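PDB 3ZMR: xyloglucan-specific endo-beta-1,4-glucanase BoGH5A from Bacteroides ovatus, which hydrolyses internal beta-1,4-glucosidic linkages of the xyloglucan backbone with retention of anomeric configuration, releasing xyloglucan oligosaccharides. Local coordinates for residues G129-A134 with P153-V158; A166-V171 with E443-R448; V175-Q180 with E238-Q243; A199-A204 with L209-N214. One frame throughout, in Å; residues are numbered along the deposited sequence.

Interaction 1: residues G129-A134 with P153-V158; sequences GNTFEA and PTPNKV. With BGC (beta-D-glucopyranose), chain C; BGC (beta-D-glucopyranose), chain B.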
loop_
_atom_site.group_PDB
_atom_site.type_symbol
_atom_site.label_atom_id
_atom_site.label_comp_id
_atom_site.label_asym_id
_atom_site.label_seq_id
_atom_site.Cartn_x
_atom_site.Cartn_y
_atom_site.Cartn_z
ATOM N N GLY A 129 7.527 -7.892 -13.381
ATOM C CA GLY A 129 7.929 -6.520 -13.493
ATOM C C GLY A 129 8.321 -6.087 -14.901
ATOM O O GLY A 129 8.607 -6.911 -15.785
ATOM N N ASN A 130 8.316 -4.769 -15.090
ATOM C CA ASN A 130 8.678 -4.110 -16.361
ATOM C C ASN A 130 7.889 -4.656 -17.540
ATOM O O ASN A 130 8.394 -4.833 -18.664
ATOM C CB ASN A 130 10.174 -4.182 -16.629
ATOM C CG ASN A 130 10.971 -3.177 -15.821
ATOM O OD1 ASN A 130 10.478 -2.504 -14.915
ATOM N ND2 ASN A 130 12.273 -3.101 -16.142
ATOM N N THR A 131 6.605 -4.854 -17.286
ATOM C CA THR A 131 5.721 -5.494 -18.248
ATOM C C THR A 131 4.433 -4.673 -18.419
ATOM O O THR A 131 4.462 -3.675 -19.152
ATOM C CB THR A 131 5.554 -6.987 -17.936
ATOM O OG1 THR A 131 6.851 -7.581 -17.751
ATOM C CG2 THR A 131 4.829 -7.715 -19.062
ATOM N N PHE A 132 3.329 -4.998 -17.730
ATOM C CA PHE A 132 2.109 -4.210 -17.919
ATOM C C PHE A 132 2.237 -2.764 -17.455
ATOM O O PHE A 132 1.434 -1.913 -17.890
ATOM C CB PHE A 132 0.864 -4.863 -17.311
ATOM C CG PHE A 132 0.313 -5.971 -18.157
ATOM C CD1 PHE A 132 -0.378 -5.694 -19.332
ATOM C CD2 PHE A 132 0.478 -7.287 -17.792
ATOM C CE1 PHE A 132 -0.887 -6.732 -20.113
ATOM C CE2 PHE A 132 -0.032 -8.324 -18.560
ATOM C CZ PHE A 132 -0.704 -8.041 -19.728
ATOM N N GLU A 133 3.214 -2.447 -16.602
ATOM C CA GLU A 133 3.433 -1.078 -16.169
ATOM C C GLU A 133 4.449 -0.299 -17.072
ATOM O O GLU A 133 4.713 0.868 -16.838
ATOM C CB GLU A 133 3.896 -1.016 -14.718
ATOM C CG GLU A 133 5.381 -1.234 -14.452
ATOM C CD GLU A 133 5.892 -2.649 -14.469
ATOM O OE1 GLU A 133 5.353 -3.537 -15.177
ATOM O OE2 GLU A 133 6.916 -2.869 -13.745
ATOM N N ALA A 134 5.015 -0.987 -18.064
ATOM C CA ALA A 134 5.998 -0.365 -18.972
ATOM C C ALA A 134 5.328 0.766 -19.799
ATOM O O ALA A 134 4.297 0.578 -20.458
ATOM C CB ALA A 134 6.574 -1.412 -19.892
ATOM N N PRO A 153 7.986 -9.882 -23.237
ATOM C CA PRO A 153 6.826 -10.321 -23.975
ATOM C C PRO A 153 5.559 -10.270 -23.129
ATOM O O PRO A 153 5.620 -10.088 -21.913
ATOM C CB PRO A 153 7.166 -11.780 -24.298
ATOM C CG PRO A 153 8.040 -12.231 -23.169
ATOM C CD PRO A 153 8.779 -11.018 -22.714
ATOM N N THR A 154 4.410 -10.452 -23.777
ATOM C CA THR A 154 3.132 -10.543 -23.031
ATOM C C THR A 154 3.217 -11.720 -22.059
ATOM O O THR A 154 3.565 -12.822 -22.488
ATOM C CB THR A 154 1.959 -10.748 -24.003
ATOM O OG1 THR A 154 2.048 -9.752 -25.015
ATOM C CG2 THR A 154 0.614 -10.624 -23.292
ATOM N N PRO A 155 2.847 -11.523 -20.770
ATOM C CA PRO A 155 2.736 -12.649 -19.865
ATOM C C PRO A 155 1.824 -13.718 -20.444
ATOM O O PRO A 155 0.798 -13.409 -21.060
ATOM C CB PRO A 155 2.179 -12.023 -18.585
ATOM C CG PRO A 155 2.711 -10.637 -18.623
ATOM C CD PRO A 155 2.572 -10.255 -20.082
ATOM N N ASN A 156 2.207 -14.965 -20.237
ATOM C CA ASN A 156 1.511 -16.106 -20.805
ATOM C C ASN A 156 1.289 -17.243 -19.805
ATOM O O ASN A 156 1.777 -17.221 -18.665
ATOM C CB ASN A 156 2.236 -16.568 -22.076
ATOM C CG ASN A 156 3.652 -17.038 -21.803
ATOM O OD1 ASN A 156 3.965 -17.526 -20.724
ATOM N ND2 ASN A 156 4.507 -16.935 -22.803
ATOM N N LYS A 157 0.531 -18.230 -20.247
ATOM C CA LYS A 157 0.168 -19.378 -19.412
ATOM C C LYS A 157 1.408 -20.149 -18.947
ATOM O O LYS A 157 1.531 -20.492 -17.779
ATOM C CB LYS A 157 -0.817 -20.308 -20.176
ATOM C CG LYS A 157 -1.034 -21.712 -19.626
ATOM C CD LYS A 157 -2.055 -22.500 -20.480
ATOM C CE LYS A 157 -2.081 -23.989 -20.159
ATOM N NZ LYS A 157 -0.793 -24.673 -20.467
ATOM N N VAL A 158 2.353 -20.412 -19.842
ATOM C CA VAL A 158 3.502 -21.203 -19.433
ATOM C C VAL A 158 4.363 -20.461 -18.403
ATOM O O VAL A 158 4.987 -21.094 -17.530
ATOM C CB VAL A 158 4.373 -21.708 -20.618
ATOM C CG1 VAL A 158 3.563 -22.679 -21.482
ATOM C CG2 VAL A 158 4.931 -20.571 -21.428
HETATM C C2 BGC C . 13.143 -1.420 -12.660
HETATM C C3 BGC C . 13.855 -0.770 -13.852
HETATM C C4 BGC C . 12.902 0.218 -14.537
HETATM C C5 BGC C . 12.352 1.165 -13.490
HETATM C C6 BGC C . 11.375 2.202 -14.018
HETATM C C1 BGC C . 12.539 -0.376 -11.719
HETATM O O2 BGC C . 14.096 -2.230 -11.960
HETATM O O3 BGC C . 14.318 -1.718 -14.816
HETATM O O4 BGC C . 13.579 1.047 -15.490
HETATM O O5 BGC C . 11.676 0.434 -12.479
HETATM O O6 BGC C . 11.472 3.291 -13.126
HETATM C C2 BGC B . 13.504 2.218 -17.572
HETATM C C3 BGC B . 13.158 2.137 -19.057
HETATM C C4 BGC B . 13.757 0.856 -19.662
HETATM C C5 BGC B . 13.427 -0.361 -18.797
HETATM C C6 BGC B . 14.073 -1.632 -19.290
HETATM C C1 BGC B . 13.161 0.927 -16.849
HETATM O O2 BGC B . 12.834 3.324 -16.970
HETATM O O3 BGC B . 13.604 3.358 -19.692
HETATM O O4 BGC B . 13.228 0.553 -20.972
HETATM O O5 BGC B . 13.846 -0.158 -17.453
HETATM O O6 BGC B . 15.503 -1.492 -19.258
#
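Apolar contact joins the two segments where Thr131 and Pro155 meet tip to tip, methyl CG2 of Thr131 lying 3.5 Å from ring carbon CD of Pro155. Phe132 crosses the same proline obliquely, its CE2 3.6 Å from Pro155 CD. Chi1 of -50° sets OG1 of Thr131 beside the backbone N and CG2 anti to it, turning the methyl to the proline, while OG1 donates to Gly129 O at 2.7 Å from above the carbonyl plane and also meets Arg448 of loop 443-448.

The loop 129-134 follows the first barrel strand of the TIM-barrel catalytic module and makes a type I turn from Thr131 to Ala134, from which Glu133 sends its carboxylate back to the start of the loop. That carboxylate takes two backbone N-H groups: Asn130 N reaches OE2 on its syn side at 2.7 Å, tilted out of the carboxylate plane, and Thr131 N comes to OE1 from above the plane at 2.8 Å.

Substrate binding uses the amide of Asn130, whose ND2 donates to O3 of the chain C glucose at 2.8 Å in a nearly straight bond (164°). Without the amide, as with an alanine here, the sugar O3 would probably lose this donor and the glucan be held less firmly.

Interaction 2: residues A166-V171 with E443-R448; sequences AGFDVV and EKLFDR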
loop_
_atom_site.group_PDB
_atom_site.type_symbol
_atom_site.label_atom_id
_atom_site.label_comp_id
_atom_site.label_asym_id
_atom_site.label_seq_id
_atom_site.Cartn_x
_atom_site.Cartn_y
_atom_site.Cartn_z
ATOM N N ALA A 166 7.674 -23.763 -9.522
ATOM C CA ALA A 166 8.903 -23.493 -8.775
ATOM C C ALA A 166 8.653 -23.336 -7.268
ATOM O O ALA A 166 9.592 -23.295 -6.475
ATOM C CB ALA A 166 9.548 -22.243 -9.332
ATOM N N GLY A 167 7.391 -23.214 -6.869
ATOM C CA GLY A 167 7.058 -23.101 -5.445
ATOM C C GLY A 167 6.548 -21.746 -4.983
ATOM O O GLY A 167 6.367 -21.520 -3.796
ATOM N N PHE A 168 6.271 -20.862 -5.931
ATOM C CA PHE A 168 5.681 -19.557 -5.617
ATOM C C PHE A 168 4.171 -19.678 -5.620
ATOM O O PHE A 168 3.598 -20.339 -6.477
ATOM C CB PHE A 168 6.106 -18.511 -6.622
ATOM C CG PHE A 168 7.571 -18.246 -6.615
ATOM C CD1 PHE A 168 8.119 -17.477 -5.617
ATOM C CD2 PHE A 168 8.412 -18.795 -7.576
ATOM C CE1 PHE A 168 9.465 -17.210 -5.590
ATOM C CE2 PHE A 168 9.774 -18.519 -7.548
ATOM C CZ PHE A 168 10.298 -17.728 -6.559
ATOM N N ASP A 169 3.537 -18.970 -4.688
ATOM C CA ASP A 169 2.082 -18.990 -4.619
ATOM C C ASP A 169 1.375 -17.669 -4.933
ATOM O O ASP A 169 0.153 -17.632 -5.000
ATOM C CB ASP A 169 1.630 -19.553 -3.288
ATOM C CG ASP A 169 1.948 -21.054 -3.168
ATOM O OD1 ASP A 169 1.725 -21.854 -4.136
ATOM O OD2 ASP A 169 2.456 -21.430 -2.128
ATOM N N VAL A 170 2.153 -16.600 -5.118
ATOM C CA VAL A 170 1.622 -15.249 -5.391
ATOM C C VAL A 170 2.389 -14.611 -6.536
ATOM O O VAL A 170 3.611 -14.717 -6.594
ATOM C CB VAL A 170 1.803 -14.292 -4.176
ATOM C CG1 VAL A 170 1.168 -12.924 -4.435
ATOM C CG2 VAL A 170 1.265 -14.886 -2.910
ATOM N N VAL A 171 1.682 -13.912 -7.400
ATOM C CA VAL A 171 2.326 -13.049 -8.400
ATOM C C VAL A 171 1.753 -11.638 -8.256
ATOM O O VAL A 171 0.530 -11.459 -8.135
ATOM C CB VAL A 171 2.195 -13.581 -9.844
ATOM C CG1 VAL A 171 0.752 -13.688 -10.325
ATOM C CG2 VAL A 171 3.024 -12.757 -10.810
ATOM N N GLU A 443 18.352 -9.975 -13.503
ATOM C CA GLU A 443 17.835 -10.403 -12.199
ATOM C C GLU A 443 16.665 -11.397 -12.299
ATOM O O GLU A 443 16.159 -11.878 -11.268
ATOM C CB GLU A 443 17.384 -9.186 -11.391
ATOM C CG GLU A 443 16.013 -8.621 -11.787
ATOM C CD GLU A 443 15.908 -8.250 -13.259
ATOM O OE1 GLU A 443 16.821 -7.552 -13.787
ATOM O OE2 GLU A 443 14.913 -8.659 -13.893
ATOM N N LYS A 444 16.238 -11.747 -13.507
ATOM C CA LYS A 444 15.024 -12.528 -13.661
ATOM C C LYS A 444 15.177 -13.969 -13.125
ATOM O O LYS A 444 16.293 -14.545 -13.124
ATOM C CB LYS A 444 14.565 -12.523 -15.122
ATOM C CG LYS A 444 15.363 -13.456 -16.025
ATOM C CD LYS A 444 15.109 -13.169 -17.501
ATOM C CE LYS A 444 15.834 -14.195 -18.364
ATOM N NZ LYS A 444 15.687 -13.896 -19.813
ATOM N N LEU A 445 14.057 -14.555 -12.673
ATOM C CA LEU A 445 14.077 -15.932 -12.203
ATOM C C LEU A 445 13.695 -16.935 -13.276
ATOM O O LEU A 445 14.088 -18.098 -13.218
ATOM C CB LEU A 445 13.191 -16.108 -10.988
ATOM C CG LEU A 445 13.522 -15.246 -9.789
ATOM C CD1 LEU A 445 12.500 -15.548 -8.702
ATOM C CD2 LEU A 445 14.958 -15.463 -9.274
ATOM N N PHE A 446 12.933 -16.452 -14.256
ATOM C CA PHE A 446 12.349 -17.306 -15.305
ATOM C C PHE A 446 12.597 -16.725 -16.701
ATOM O O PHE A 446 12.734 -15.527 -16.880
ATOM C CB PHE A 446 10.813 -17.462 -15.117
ATOM C CG PHE A 446 10.448 -18.072 -13.814
ATOM C CD1 PHE A 446 10.417 -19.452 -13.661
ATOM C CD2 PHE A 446 10.189 -17.275 -12.716
ATOM C CE1 PHE A 446 10.144 -20.013 -12.426
ATOM C CE2 PHE A 446 9.912 -17.844 -11.485
ATOM C CZ PHE A 446 9.925 -19.207 -11.335
ATOM N N ASP A 447 12.631 -17.615 -17.688
ATOM C CA ASP A 447 12.505 -17.210 -19.070
ATOM C C ASP A 447 11.050 -16.774 -19.306
ATOM O O ASP A 447 10.121 -17.563 -19.111
ATOM C CB ASP A 447 12.831 -18.352 -20.012
ATOM C CG ASP A 447 13.010 -17.877 -21.405
ATOM O OD1 ASP A 447 12.020 -17.540 -22.054
ATOM O OD2 ASP A 447 14.142 -17.798 -21.856
ATOM N N ARG A 448 10.851 -15.517 -19.695
ATOM C CA ARG A 448 9.469 -15.016 -19.887
ATOM C C ARG A 448 8.700 -15.707 -21.008
ATOM O O ARG A 448 7.474 -15.820 -20.982
ATOM C CB ARG A 448 9.457 -13.515 -20.116
ATOM C CG ARG A 448 9.870 -12.650 -18.939
ATOM C CD ARG A 448 8.991 -12.877 -17.709
ATOM N NE ARG A 448 9.263 -11.902 -16.674
ATOM C CZ ARG A 448 8.816 -10.656 -16.676
ATOM N NH1 ARG A 448 7.969 -10.222 -17.607
ATOM N NH2 ARG A 448 9.181 -9.850 -15.695
#
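Phe168 and Phe446 slide past each other in opposite directions, and CE2 of Phe168 lies in the plane of the Phe446 ring, at its edge, 3.9 Å from CZ. The same CZ is approached by the methyl of Ala166, also near the ring plane, with CB at 3.7 Å. A single methyl suits this place, filling the distance between the end of the helix and the ring edge. Leu445 crosses Phe168 at about a right angle, and its CD1 touches Phe168 CZ at 3.8 Å. Both phenylalanines set CG anti to their carbonyl carbon (chi1 -64° for Phe168, -60° for Phe446), which sends the two rings out toward each other.

Helix 157-165 of the TIM barrel ends just before this point in a Schellman motif, with Gly167 at positive phi turning the chain into strand 170-173. The loop 443-448 follows the last barrel strand, so the contact belongs to the seam where the barrel closes. Helix 456-471 adds Ile462 against both Phe168 and Leu445, while Ile163 packs on both phenylalanines. A serine in place of Phe168 would probably open a gap beside Leu445 CD1 and the edge of Phe446 and leave both without their aromatic neighbour.

Interaction 3: residues V175-Q180 with E238-Q243; sequences VAYSHQ and EAMWKQ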
loop_
_atom_site.group_PDB
_atom_site.type_symbol
_atom_site.label_atom_id
_atom_site.label_comp_id
_atom_site.label_asym_id
_atom_site.label_seq_id
_atom_site.Cartn_x
_atom_site.Cartn_y
_atom_site.Cartn_z
ATOM N N VAL A 175 0.649 -2.710 -13.145
ATOM C CA VAL A 175 -0.097 -2.320 -14.338
ATOM C C VAL A 175 -0.112 -0.800 -14.486
ATOM O O VAL A 175 -0.296 -0.046 -13.517
ATOM C CB VAL A 175 -1.562 -2.812 -14.302
ATOM C CG1 VAL A 175 -2.247 -2.617 -15.662
ATOM C CG2 VAL A 175 -1.636 -4.277 -13.920
ATOM N N ALA A 176 0.059 -0.369 -15.737
ATOM C CA ALA A 176 -0.138 1.015 -16.140
ATOM C C ALA A 176 -1.423 1.016 -16.981
ATOM O O ALA A 176 -1.754 0.023 -17.657
ATOM C CB ALA A 176 1.014 1.477 -17.021
ATOM N N TYR A 177 -2.125 2.146 -16.915
ATOM C CA TYR A 177 -3.358 2.382 -17.688
ATOM C C TYR A 177 -3.389 3.713 -18.421
ATOM O O TYR A 177 -4.135 3.851 -19.396
ATOM C CB TYR A 177 -4.584 2.310 -16.764
ATOM C CG TYR A 177 -4.793 1.016 -16.029
ATOM C CD1 TYR A 177 -4.210 0.798 -14.781
ATOM C CD2 TYR A 177 -5.548 -0.014 -16.592
ATOM C CE1 TYR A 177 -4.438 -0.401 -14.098
ATOM C CE2 TYR A 177 -5.763 -1.205 -15.933
ATOM C CZ TYR A 177 -5.203 -1.404 -14.705
ATOM O OH TYR A 177 -5.493 -2.608 -14.089
ATOM N N SER A 178 -2.625 4.684 -17.927
ATOM C CA SER A 178 -2.729 6.078 -18.370
ATOM C C SER A 178 -2.115 6.353 -19.751
ATOM O O SER A 178 -2.272 7.450 -20.311
ATOM C CB SER A 178 -2.156 7.040 -17.337
ATOM O OG SER A 178 -2.945 6.973 -16.148
ATOM N N HIS A 179 -1.467 5.338 -20.297
ATOM C CA HIS A 179 -1.007 5.333 -21.685
ATOM C C HIS A 179 -2.026 4.712 -22.634
ATOM O O HIS A 179 -1.791 4.599 -23.845
ATOM C CB HIS A 179 0.328 4.606 -21.809
ATOM C CG HIS A 179 0.288 3.165 -21.424
ATOM N ND1 HIS A 179 -0.541 2.681 -20.430
ATOM C CD2 HIS A 179 1.043 2.115 -21.835
ATOM C CE1 HIS A 179 -0.330 1.385 -20.292
ATOM N NE2 HIS A 179 0.634 1.016 -21.123
ATOM N N GLN A 180 -3.177 4.325 -22.085
ATOM C CA GLN A 180 -4.204 3.559 -22.816
ATOM C C GLN A 180 -5.605 4.155 -22.614
ATOM O O GLN A 180 -6.611 3.416 -22.602
ATOM C CB GLN A 180 -4.174 2.074 -22.433
ATOM C CG GLN A 180 -2.861 1.398 -22.771
ATOM C CD GLN A 180 -2.719 1.083 -24.251
ATOM O OE1 GLN A 180 -3.702 0.935 -24.979
ATOM N NE2 GLN A 180 -1.484 0.969 -24.709
ATOM N N GLU A 238 -9.857 7.751 -8.179
ATOM C CA GLU A 238 -11.202 7.168 -8.124
ATOM C C GLU A 238 -11.705 6.732 -9.496
ATOM O O GLU A 238 -12.245 5.641 -9.674
ATOM C CB GLU A 238 -12.203 8.162 -7.494
ATOM C CG GLU A 238 -13.630 7.630 -7.503
ATOM C CD GLU A 238 -14.659 8.554 -6.873
ATOM O OE1 GLU A 238 -14.429 9.764 -6.803
ATOM O OE2 GLU A 238 -15.712 8.040 -6.443
ATOM N N ALA A 239 -11.558 7.617 -10.491
ATOM C CA ALA A 239 -12.099 7.336 -11.824
ATOM C C ALA A 239 -11.452 6.095 -12.419
ATOM O O ALA A 239 -12.116 5.271 -13.051
ATOM C CB ALA A 239 -11.911 8.519 -12.751
ATOM N N MET A 240 -10.155 5.944 -12.171
ATOM C CA MET A 240 -9.407 4.812 -12.687
ATOM C C MET A 240 -9.778 3.545 -11.941
ATOM O O MET A 240 -10.143 2.520 -12.550
ATOM C CB MET A 240 -7.893 5.085 -12.627
ATOM C CG MET A 240 -7.453 6.231 -13.551
ATOM S SD MET A 240 -5.691 6.552 -13.429
ATOM C CE MET A 240 -5.030 5.147 -14.305
ATOM N N TRP A 241 -9.752 3.610 -10.603
ATOM C CA TRP A 241 -10.098 2.414 -9.818
ATOM C C TRP A 241 -11.548 1.954 -9.968
ATOM O O TRP A 241 -11.833 0.758 -9.875
ATOM C CB TRP A 241 -9.742 2.545 -8.327
ATOM C CG TRP A 241 -8.352 2.036 -8.072
ATOM C CD1 TRP A 241 -7.243 2.772 -7.737
ATOM C CD2 TRP A 241 -7.915 0.678 -8.180
ATOM N NE1 TRP A 241 -6.136 1.954 -7.668
ATOM C CE2 TRP A 241 -6.510 0.667 -7.947
ATOM C CE3 TRP A 241 -8.548 -0.522 -8.526
ATOM C CZ2 TRP A 241 -5.752 -0.506 -7.999
ATOM C CZ3 TRP A 241 -7.794 -1.684 -8.540
ATOM C CH2 TRP A 241 -6.420 -1.664 -8.303
ATOM N N LYS A 242 -12.462 2.893 -10.230
ATOM C CA LYS A 242 -13.840 2.492 -10.457
ATOM C C LYS A 242 -13.931 1.526 -11.657
ATOM O O LYS A 242 -14.611 0.487 -11.633
ATOM C CB LYS A 242 -14.752 3.702 -10.616
ATOM C CG LYS A 242 -16.211 3.322 -10.767
ATOM C CD LYS A 242 -17.092 4.573 -10.805
ATOM C CE LYS A 242 -18.540 4.150 -10.994
ATOM N NZ LYS A 242 -19.470 5.293 -11.155
ATOM N N GLN A 243 -13.224 1.884 -12.730
ATOM C CA GLN A 243 -13.203 1.054 -13.918
ATOM C C GLN A 243 -12.583 -0.311 -13.693
ATOM O O GLN A 243 -13.093 -1.353 -14.132
ATOM C CB GLN A 243 -12.442 1.735 -15.043
ATOM C CG GLN A 243 -13.163 2.976 -15.557
ATOM C CD GLN A 243 -12.280 3.754 -16.491
ATOM O OE1 GLN A 243 -12.172 3.436 -17.684
ATOM N NE2 GLN A 243 -11.624 4.756 -15.953
#
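The loop 175-180, folded into a type I turn from Tyr177 to Gln180, faces a stretch of helix 227-248, with Tyr177 CA and Met240 CA the closest pair of alpha carbons at 8.2 Å. The turn is closed by Gln180 N donating to Tyr177 O at 2.9 Å. No hydrogen bond joins the segments, and one long side chain, Met240, carries the contact.

Met240 extends through chi2 and then bends at chi3 (74°), which brings its methyl CE to the turn. There CE lies 3.3 Å from Ser178 OG and 3.8 Å from Tyr177 CB. The flexible, unbranched thioether suits a place where a helix must reach a loop some way off. Ser178 is small enough to accept the methyl, and its buried hydroxyl is satisfied by Glu218 and Arg236. The ring of Tyr177 has one face packed by Val175 CG1, 3.3 Å above its plane and offset toward the rim.

The arrangement is that of a TIM barrel, in which the loop following strand 170-173 rests against the outer helix that follows strand 210-214; substrate-binding His216 lies about 8 Å from Tyr177, side chain to side chain.

Interaction 4: residues A199-A204 with L209-N214; sequences AAVKAA and LYVIIN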
loop_
_atom_site.group_PDB
_atom_site.type_symbol
_atom_site.label_atom_id
_atom_site.label_comp_id
_atom_site.label_asym_id
_atom_site.label_seq_id
_atom_site.Cartn_x
_atom_site.Cartn_y
_atom_site.Cartn_z
ATOM N N ALA A 199 -6.786 -10.892 -19.370
ATOM C CA ALA A 199 -6.352 -12.195 -19.884
ATOM C C ALA A 199 -5.141 -12.729 -19.071
ATOM O O ALA A 199 -5.029 -13.919 -18.775
ATOM C CB ALA A 199 -6.000 -12.104 -21.355
ATOM N N ALA A 200 -4.248 -11.817 -18.695
ATOM C CA ALA A 200 -3.070 -12.202 -17.902
ATOM C C ALA A 200 -3.476 -12.597 -16.481
ATOM O O ALA A 200 -2.997 -13.580 -15.929
ATOM C CB ALA A 200 -2.057 -11.074 -17.874
ATOM N N VAL A 201 -4.388 -11.830 -15.896
ATOM C CA VAL A 201 -4.903 -12.150 -14.566
ATOM C C VAL A 201 -5.571 -13.544 -14.569
ATOM O O VAL A 201 -5.305 -14.375 -13.707
ATOM C CB VAL A 201 -5.885 -11.072 -14.082
ATOM C CG1 VAL A 201 -6.662 -11.556 -12.858
ATOM C CG2 VAL A 201 -5.139 -9.769 -13.807
ATOM N N LYS A 202 -6.421 -13.793 -15.563
ATOM C CA LYS A 202 -7.086 -15.082 -15.694
ATOM C C LYS A 202 -6.065 -16.241 -15.825
ATOM O O LYS A 202 -6.173 -17.299 -15.172
ATOM C CB LYS A 202 -8.060 -15.067 -16.882
ATOM C CG LYS A 202 -8.903 -16.314 -17.002
ATOM C CD LYS A 202 -9.865 -16.268 -18.186
ATOM C CE LYS A 202 -10.821 -17.454 -18.136
ATOM N NZ LYS A 202 -10.135 -18.778 -18.075
ATOM N N ALA A 203 -5.046 -16.040 -16.665
ATOM C CA ALA A 203 -3.995 -17.077 -16.833
ATOM C C ALA A 203 -3.262 -17.367 -15.512
ATOM O O ALA A 203 -3.006 -18.508 -15.164
ATOM C CB ALA A 203 -3.011 -16.640 -17.904
ATOM N N ALA A 204 -2.974 -16.303 -14.756
ATOM C CA ALA A 204 -2.272 -16.463 -13.478
ATOM C C ALA A 204 -3.160 -17.211 -12.464
ATOM O O ALA A 204 -2.717 -18.101 -11.734
ATOM C CB ALA A 204 -1.855 -15.114 -12.936
ATOM N N LEU A 209 -2.284 -19.431 -8.857
ATOM C CA LEU A 209 -1.646 -18.359 -8.079
ATOM C C LEU A 209 -2.631 -17.363 -7.453
ATOM O O LEU A 209 -3.697 -17.092 -8.015
ATOM C CB LEU A 209 -0.710 -17.589 -9.006
ATOM C CG LEU A 209 0.446 -18.399 -9.603
ATOM C CD1 LEU A 209 1.062 -17.618 -10.752
ATOM C CD2 LEU A 209 1.486 -18.689 -8.509
ATOM N N TYR A 210 -2.257 -16.796 -6.305
ATOM C CA TYR A 210 -2.792 -15.497 -5.891
ATOM C C TYR A 210 -2.263 -14.441 -6.825
ATOM O O TYR A 210 -1.103 -14.506 -7.243
ATOM C CB TYR A 210 -2.415 -15.157 -4.450
ATOM C CG TYR A 210 -3.144 -15.961 -3.392
ATOM C CD1 TYR A 210 -4.327 -15.507 -2.847
ATOM C CD2 TYR A 210 -2.611 -17.148 -2.906
ATOM C CE1 TYR A 210 -4.988 -16.218 -1.865
ATOM C CE2 TYR A 210 -3.279 -17.881 -1.950
ATOM C CZ TYR A 210 -4.484 -17.405 -1.441
ATOM O OH TYR A 210 -5.154 -18.118 -0.464
ATOM N N VAL A 211 -3.095 -13.441 -7.127
ATOM C CA VAL A 211 -2.741 -12.376 -8.066
ATOM C C VAL A 211 -3.002 -11.025 -7.425
ATOM O O VAL A 211 -4.075 -10.819 -6.870
ATOM C CB VAL A 211 -3.502 -12.482 -9.392
ATOM C CG1 VAL A 211 -3.146 -11.325 -10.307
ATOM C CG2 VAL A 211 -3.216 -13.857 -10.033
ATOM N N ILE A 212 -2.032 -10.130 -7.486
ATOM C CA ILE A 212 -2.150 -8.753 -7.081
ATOM C C ILE A 212 -2.007 -7.851 -8.311
ATOM O O ILE A 212 -1.005 -7.969 -9.042
ATOM C CB ILE A 212 -1.066 -8.368 -6.054
ATOM C CG1 ILE A 212 -1.151 -9.183 -4.766
ATOM C CG2 ILE A 212 -1.133 -6.878 -5.744
ATOM C CD1 ILE A 212 0.129 -9.204 -3.949
ATOM N N ILE A 213 -2.980 -6.988 -8.577
ATOM C CA ILE A 213 -2.857 -5.936 -9.608
ATOM C C ILE A 213 -2.868 -4.571 -8.937
ATOM O O ILE A 213 -3.554 -4.376 -7.925
ATOM C CB ILE A 213 -3.940 -6.020 -10.695
ATOM C CG1 ILE A 213 -5.352 -5.937 -10.114
ATOM C CG2 ILE A 213 -3.740 -7.286 -11.520
ATOM C CD1 ILE A 213 -6.436 -5.867 -11.172
ATOM N N ASN A 214 -2.128 -3.625 -9.484
ATOM C CA ASN A 214 -2.068 -2.276 -8.955
ATOM C C ASN A 214 -2.291 -1.234 -10.049
ATOM O O ASN A 214 -2.627 -1.560 -11.190
ATOM C CB ASN A 214 -0.780 -2.048 -8.177
ATOM C CG ASN A 214 0.425 -1.786 -9.059
ATOM O OD1 ASN A 214 0.346 -1.818 -10.292
ATOM N ND2 ASN A 214 1.566 -1.606 -8.433
#
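Ala204 and Val211 form the tight centre of this contact, with CB of the alanine only 3.4 Å from CG2 of the valine, closer than usual van der Waals distance. A methyl is about all that fits between helix and strand at this point. Nearly one helical turn earlier Val201 crosses Ile213 at about a right angle, its CG2 3.7 Å from Ile213 CG2. In Ile213, chi1 of 58° puts CG1 between backbone N and carbonyl carbon, which turns CG2 to the helix and Val201.

Helix 191-206 runs nearly antiparallel to strand 210-214, at 157° and 8.7 Å between the axes of the short segments, the helix-to-strand return of a beta-alpha-beta unit in the TIM barrel. Beta-branched residues suit the alternate strand positions that face the helix, and Leu255 of the next strand packs on both Val201 and Val211.

At the edge Leu209 N donates to Ala204 O at 3.2 Å, tying the helix's last turns to the strand's start. Leu209 CB also lies 3.4 Å from Ala204 O.

All four contacts belong to the TIM-barrel catalytic module. Along the chain interaction 1 closes before the others open, while interaction 4 falls within the span of interaction 3, and both fall within that of interaction 2. Interactions 2 and 4 share the barrel sheet, their strands 170-173 and 210-214 being neighbours joined by Val171 N to Tyr210 O, with centres 13 Å apart. Interaction 1 is bound to interaction 2 by Arg448, which probably bonds to Thr131 OG1 and Gly129 O, and to interaction 3 by Phe132 O with Ala176 N. Its Phe132 also packs on Ala200 of interaction 4. The substrate-binding loop 129-134 is thus connected to the barrel wall and to two neighbouring loops.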